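Local coordinates for uncharacterized protein (Cytophaga hutchinsonii ATCC 33406, PDB 3FF4) that is of unknown function but has a Rossmann-type CoA-binding domain and may therefore bind coenzyme A or a related nucleotide, at residues A[6-11]-A[75-80]; A[83-88]-A[114-119]. All blocks are in the same frame, centred on the assembly; numbering follows the deposited sequence.

Both contacts dock a helix onto the five-stranded parallel sheet of a Rossmann-type domain, but on opposite faces. Interaction 1 sets helix 75-81 against strand 7-10. Interaction 2, its centre about 13 Å from that of interaction 1, sets helix 113-119 against strand 85-88, with strand 61-64 lying between the two strands. Interaction 1 closes before interaction 2 opens, and helix 75-81 is followed directly by strand 85-88. There they touch: I78 CG2 packs 3.8 Å from V86 CG2, on the face away from interaction 2. Together they put a helix on either face of the sheet, as in the three-layer alpha/beta sandwich of a Rossmann-type fold.

Interaction 1 of 2, residues A[6-11]-A[75-80]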
loop_
_atom_site.group_PDB
_atom_site.type_symbol
_atom_site.label_atom_id
_atom_site.label_comp_id
_atom_site.label_asym_id
_atom_site.label_seq_id
_atom_site.Cartn_x
_atom_site.Cartn_y
_atom_site.Cartn_z
ATOM N N LYS A 6 10.732 0.144 1.014
ATOM C CA LYS A 6 9.961 1.347 0.781
ATOM C C LYS A 6 8.533 1.004 0.379
ATOM O O LYS A 6 8.291 0.407 -0.685
ATOM C CB LYS A 6 10.600 2.241 -0.276
ATOM C CG LYS A 6 9.723 3.452 -0.572
ATOM C CD LYS A 6 10.526 4.666 -0.800
ATOM C CE LYS A 6 11.150 4.647 -2.129
ATOM N NZ LYS A 6 12.142 5.748 -2.131
ATOM N N THR A 7 7.599 1.403 1.230
ATOM C CA THR A 7 6.206 0.929 1.175
ATOM C C THR A 7 5.209 2.074 1.001
ATOM O O THR A 7 5.099 2.981 1.847
ATOM C CB THR A 7 5.850 0.104 2.438
ATOM O OG1 THR A 7 6.755 -1.009 2.517
ATOM C CG2 THR A 7 4.404 -0.410 2.346
ATOM N N LEU A 8 4.478 2.040 -0.102
ATOM C CA LEU A 8 3.476 3.087 -0.353
ATOM C C LEU A 8 2.116 2.555 0.135
ATOM O O LEU A 8 1.679 1.471 -0.290
ATOM C CB LEU A 8 3.442 3.453 -1.853
ATOM C CG LEU A 8 2.598 4.661 -2.294
ATOM C CD1 LEU A 8 3.328 5.321 -3.460
ATOM C CD2 LEU A 8 1.179 4.219 -2.700
ATOM N N ILE A 9 1.466 3.311 1.021
ATOM C CA ILE A 9 0.098 2.987 1.500
ATOM C C ILE A 9 -0.906 3.744 0.671
ATOM O O ILE A 9 -0.959 4.986 0.724
ATOM C CB ILE A 9 -0.075 3.409 2.981
ATOM C CG1 ILE A 9 1.076 2.824 3.824
ATOM C CG2 ILE A 9 -1.533 3.073 3.502
ATOM C CD1 ILE A 9 1.100 3.274 5.327
ATOM N N LEU A 10 -1.705 3.001 -0.086
ATOM C CA LEU A 10 -2.698 3.571 -0.952
ATOM C C LEU A 10 -4.090 3.412 -0.309
ATOM O O LEU A 10 -4.597 2.295 -0.127
ATOM C CB LEU A 10 -2.629 2.901 -2.337
ATOM C CG LEU A 10 -3.467 3.528 -3.450
ATOM C CD1 LEU A 10 -3.043 4.988 -3.658
ATOM C CD2 LEU A 10 -3.329 2.759 -4.766
ATOM N N GLY A 11 -4.698 4.551 0.004
ATOM C CA GLY A 11 -5.828 4.606 0.912
ATOM C C GLY A 11 -5.438 5.126 2.295
ATOM O O GLY A 11 -6.191 4.943 3.270
ATOM N N TYR A 75 -5.383 1.611 -11.208
ATOM C CA TYR A 75 -4.648 0.527 -11.895
ATOM C C TYR A 75 -3.380 1.048 -12.599
ATOM O O TYR A 75 -2.273 0.559 -12.378
ATOM C CB TYR A 75 -5.545 -0.131 -12.960
ATOM C CG TYR A 75 -6.578 -1.143 -12.484
ATOM C CD1 TYR A 75 -6.902 -1.285 -11.139
ATOM C CD2 TYR A 75 -7.269 -1.936 -13.416
ATOM C CE1 TYR A 75 -7.865 -2.204 -10.726
ATOM C CE2 TYR A 75 -8.226 -2.856 -13.005
ATOM C CZ TYR A 75 -8.510 -2.990 -11.660
ATOM O OH TYR A 75 -9.458 -3.890 -11.247
ATOM N N ASN A 76 -3.552 2.041 -13.457
ATOM C CA ASN A 76 -2.425 2.554 -14.230
ATOM C C ASN A 76 -1.383 3.232 -13.352
ATOM O O ASN A 76 -0.199 3.156 -13.651
ATOM C CB ASN A 76 -2.904 3.492 -15.341
ATOM C CG ASN A 76 -3.593 2.741 -16.454
ATOM O OD1 ASN A 76 -3.395 1.525 -16.625
ATOM N ND2 ASN A 76 -4.425 3.451 -17.221
ATOM N N TYR A 77 -1.824 3.861 -12.261
ATOM C CA TYR A 77 -0.893 4.469 -11.309
ATOM C C TYR A 77 -0.041 3.399 -10.614
ATOM O O TYR A 77 1.192 3.510 -10.540
ATOM C CB TYR A 77 -1.624 5.356 -10.291
ATOM C CG TYR A 77 -0.707 5.998 -9.255
ATOM C CD1 TYR A 77 0.335 6.866 -9.649
ATOM C CD2 TYR A 77 -0.846 5.701 -7.895
ATOM C CE1 TYR A 77 1.202 7.426 -8.701
ATOM C CE2 TYR A 77 0.009 6.284 -6.922
ATOM C CZ TYR A 77 1.019 7.120 -7.344
ATOM O OH TYR A 77 1.842 7.669 -6.417
ATOM N N ILE A 78 -0.700 2.348 -10.154
ATOM C CA ILE A 78 0.007 1.244 -9.513
ATOM C C ILE A 78 1.063 0.669 -10.493
ATOM O O ILE A 78 2.240 0.536 -10.127
ATOM C CB ILE A 78 -0.972 0.158 -8.971
ATOM C CG1 ILE A 78 -1.838 0.743 -7.826
ATOM C CG2 ILE A 78 -0.198 -1.067 -8.508
ATOM C CD1 ILE A 78 -3.158 0.023 -7.594
ATOM N N LEU A 79 0.631 0.380 -11.725
ATOM C CA LEU A 79 1.543 -0.068 -12.789
ATOM C C LEU A 79 2.708 0.906 -13.013
ATOM O O LEU A 79 3.864 0.480 -13.031
ATOM C CB LEU A 79 0.775 -0.325 -14.099
ATOM C CG LEU A 79 -0.205 -1.508 -14.147
ATOM C CD1 LEU A 79 -0.890 -1.568 -15.515
ATOM C CD2 LEU A 79 0.479 -2.853 -13.855
ATOM N N SER A 80 2.426 2.204 -13.156
ATOM C CA SER A 80 3.507 3.187 -13.349
ATOM C C SER A 80 4.524 3.214 -12.185
ATOM O O SER A 80 5.662 3.622 -12.384
ATOM C CB SER A 80 2.972 4.602 -13.597
ATOM O OG SER A 80 2.570 5.205 -12.369
#
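L10 and I78 form the apolar centre of this contact, with L8 and Y77 meeting beside them, where a helix packs on the parallel sheet of a Rossmann-type fold. The methyl CD2 of L10 lies 3.9 Å from I78 CD1 and 4.0 Å from I78 CG1, so one leucine branch rests against the CG1-CD1 branch of the isoleucine; branched, wholly apolar side chains suit this buried layer. The CB of I78 does not aim squarely at the strand; it is CG1, set anti to the carbonyl carbon (chi1 -65°), that carries CD1 across. Y77 and L8 come from opposite directions, and Y77 OH lies 4.1 Å from L8 CD1. Tyrosine suits this place because its long side chain reaches across the layer while its hydroxyl is hydrogen-bonded to P54 O, which satisfies a buried polar group beside a leucine methyl. Further out, L8 and L10 also touch V37 of the neighbouring strand, whereas T7 and I9 turn to helix 19-30 on the other face. Helix 75-81 itself belongs to the crossover between the parallel strands 61-64 and 85-88. Within the helix, S80 OG donates a hydrogen bond of 2.8 Å to Y77 O, at a C=O...OG angle of 120°.

Interaction 2 of 2, residues A[83-88]-A[114-119]; sequences PKRVIF and LVMLSA
M116 reaches from helix 113-119 to I87 and R85 of strand 85-88, packing on one face of the parallel sheet in this Rossmann-type domain. The residue is selenomethionine, with selenium in place of sulfur, and its long, flexible chain bridges backbones whose nearest CA atoms, those of I87 and M116, are 10.1 Å apart. Its CG lies anti to the carbonyl carbon (chi1 -71°), and it meets I87 tip to tip: CE of M116 stops 3.7 Å from I87 CD1. I87 likewise holds CG1 anti to its carbonyl carbon, with CG2 anti to N, and so presents both branches to SE, which stands 4.1 Å from I87 CG2 and I87 CD1 alike. A turn at the last torsion of M116 (chi3 72°) swings CE aside, bringing that methyl to 3.6 Å from R85 NH1, at an oblique slant to the guanidinium.

R85 runs extended through its first two torsions and then bends (chi3 64°), turning its flat end toward I87, two residues on along the strand; I87 CD1 lies 4.0 Å above the guanidinium plane, displaced toward the rim. The polar end is held by other residues: NH2 hydrogen-bonds to T61 OG1, NH1 forms a salt bridge with F122 OXT, and the F122 ring makes a cation-pi contact with R85. M116 also touches V109 of the edge strand.

M116 thus gives apolar packing to I87 and lays its methyl against the R85 guanidinium without a hydrogen bond, while the buried charge of R85 is probably balanced by the C-terminal carboxylate, tying the C-terminus to the sheet.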
loop_
_atom_site.group_PDB
_atom_site.type_symbol
_atom_site.label_atom_id
_atom_site.label_comp_id
_atom_site.label_asym_id
_atom_site.label_seq_id
_atom_site.Cartn_x
_atom_site.Cartn_y
_atom_site.Cartn_z
ATOM N N PRO A 83 6.074 -1.443 -8.741
ATOM C CA PRO A 83 6.561 -1.983 -7.470
ATOM C C PRO A 83 6.963 -3.439 -7.647
ATOM O O PRO A 83 6.522 -4.059 -8.601
ATOM C CB PRO A 83 5.320 -1.930 -6.578
ATOM C CG PRO A 83 4.171 -2.055 -7.504
ATOM C CD PRO A 83 4.605 -1.302 -8.760
ATOM N N LYS A 84 7.756 -3.993 -6.735
ATOM C CA LYS A 84 8.000 -5.443 -6.722
ATOM C C LYS A 84 6.752 -6.231 -6.306
ATOM O O LYS A 84 6.518 -7.333 -6.777
ATOM C CB LYS A 84 9.133 -5.777 -5.758
ATOM C CG LYS A 84 10.450 -5.090 -6.108
ATOM C CD LYS A 84 11.570 -5.635 -5.251
ATOM C CE LYS A 84 12.055 -6.970 -5.817
ATOM N NZ LYS A 84 13.206 -7.505 -5.047
ATOM N N ARG A 85 5.924 -5.642 -5.451
ATOM C CA ARG A 85 4.845 -6.387 -4.827
ATOM C C ARG A 85 3.683 -5.461 -4.514
ATOM O O ARG A 85 3.888 -4.293 -4.149
ATOM C CB ARG A 85 5.347 -7.034 -3.524
ATOM C CG ARG A 85 4.251 -7.675 -2.641
ATOM C CD ARG A 85 4.847 -8.301 -1.388
ATOM N NE ARG A 85 5.460 -7.285 -0.529
ATOM C CZ ARG A 85 6.061 -7.540 0.635
ATOM N NH1 ARG A 85 6.151 -8.809 1.096
ATOM N NH2 ARG A 85 6.584 -6.531 1.335
ATOM N N VAL A 86 2.462 -5.985 -4.630
ATOM C CA VAL A 86 1.288 -5.265 -4.188
ATOM C C VAL A 86 0.552 -6.163 -3.178
ATOM O O VAL A 86 0.271 -7.332 -3.478
ATOM C CB VAL A 86 0.358 -4.870 -5.355
ATOM C CG1 VAL A 86 -0.923 -4.220 -4.841
ATOM C CG2 VAL A 86 1.045 -3.888 -6.336
ATOM N N ILE A 87 0.284 -5.634 -1.984
ATOM C CA ILE A 87 -0.435 -6.408 -0.940
ATOM C C ILE A 87 -1.930 -6.044 -0.919
ATOM O O ILE A 87 -2.295 -4.848 -0.812
ATOM C CB ILE A 87 0.132 -6.186 0.468
ATOM C CG1 ILE A 87 1.615 -6.537 0.511
ATOM C CG2 ILE A 87 -0.692 -7.020 1.542
ATOM C CD1 ILE A 87 2.329 -6.180 1.831
ATOM N N PHE A 88 -2.767 -7.073 -1.090
ATOM C CA PHE A 88 -4.238 -6.988 -0.948
ATOM C C PHE A 88 -4.657 -7.347 0.491
ATOM O O PHE A 88 -4.850 -8.541 0.827
ATOM C CB PHE A 88 -4.909 -7.929 -1.969
ATOM C CG PHE A 88 -4.659 -7.516 -3.377
ATOM C CD1 PHE A 88 -5.602 -6.778 -4.076
ATOM C CD2 PHE A 88 -3.423 -7.742 -3.963
ATOM C CE1 PHE A 88 -5.324 -6.356 -5.372
ATOM C CE2 PHE A 88 -3.149 -7.302 -5.250
ATOM C CZ PHE A 88 -4.087 -6.624 -5.952
ATOM N N LEU A 114 -0.283 -6.183 8.758
ATOM C CA LEU A 114 0.054 -6.305 10.182
ATOM C C LEU A 114 0.518 -7.729 10.535
ATOM O O LEU A 114 1.568 -7.915 11.157
ATOM C CB LEU A 114 -1.132 -5.905 11.079
ATOM C CG LEU A 114 -1.880 -4.593 10.795
ATOM C CD1 LEU A 114 -3.000 -4.327 11.852
ATOM C CD2 LEU A 114 -0.873 -3.443 10.791
ATOM N N VAL A 115 -0.251 -8.727 10.111
ATOM C CA VAL A 115 0.097 -10.136 10.319
ATOM C C VAL A 115 1.441 -10.466 9.685
ATOM O O VAL A 115 2.284 -11.129 10.316
ATOM C CB VAL A 115 -1.018 -11.064 9.825
ATOM C CG1 VAL A 115 -0.589 -12.535 9.883
ATOM C CG2 VAL A 115 -2.269 -10.836 10.679
HETATM N N MSE A 116 1.658 -9.965 8.471
HETATM C CA MSE A 116 2.903 -10.210 7.773
HETATM C C MSE A 116 4.118 -9.646 8.515
HETATM O O MSE A 116 5.156 -10.306 8.616
HETATM C CB MSE A 116 2.821 -9.717 6.323
HETATM C CG MSE A 116 1.908 -10.606 5.485
HETATM SE SE MSE A 116 1.434 -9.618 3.859
HETATM C CE MSE A 116 3.143 -9.670 2.863
ATOM N N LEU A 117 3.984 -8.437 9.052
ATOM C CA LEU A 117 5.087 -7.836 9.774
ATOM C C LEU A 117 5.378 -8.666 11.022
ATOM O O LEU A 117 6.546 -8.906 11.367
ATOM C CB LEU A 117 4.794 -6.357 10.109
ATOM C CG LEU A 117 5.033 -5.391 8.928
ATOM C CD1 LEU A 117 4.228 -4.096 9.018
ATOM C CD2 LEU A 117 6.559 -5.101 8.791
ATOM N N SER A 118 4.330 -9.128 11.701
ATOM C CA SER A 118 4.530 -9.940 12.902
ATOM C C SER A 118 5.081 -11.316 12.567
ATOM O O SER A 118 5.987 -11.812 13.245
ATOM C CB SER A 118 3.235 -10.074 13.694
ATOM O OG SER A 118 3.017 -8.923 14.476
ATOM N N ALA A 119 4.546 -11.919 11.510
ATOM C CA ALA A 119 4.908 -13.278 11.138
ATOM C C ALA A 119 6.307 -13.359 10.561
ATOM O O ALA A 119 6.858 -14.443 10.452
ATOM C CB ALA A 119 3.900 -13.836 10.159
#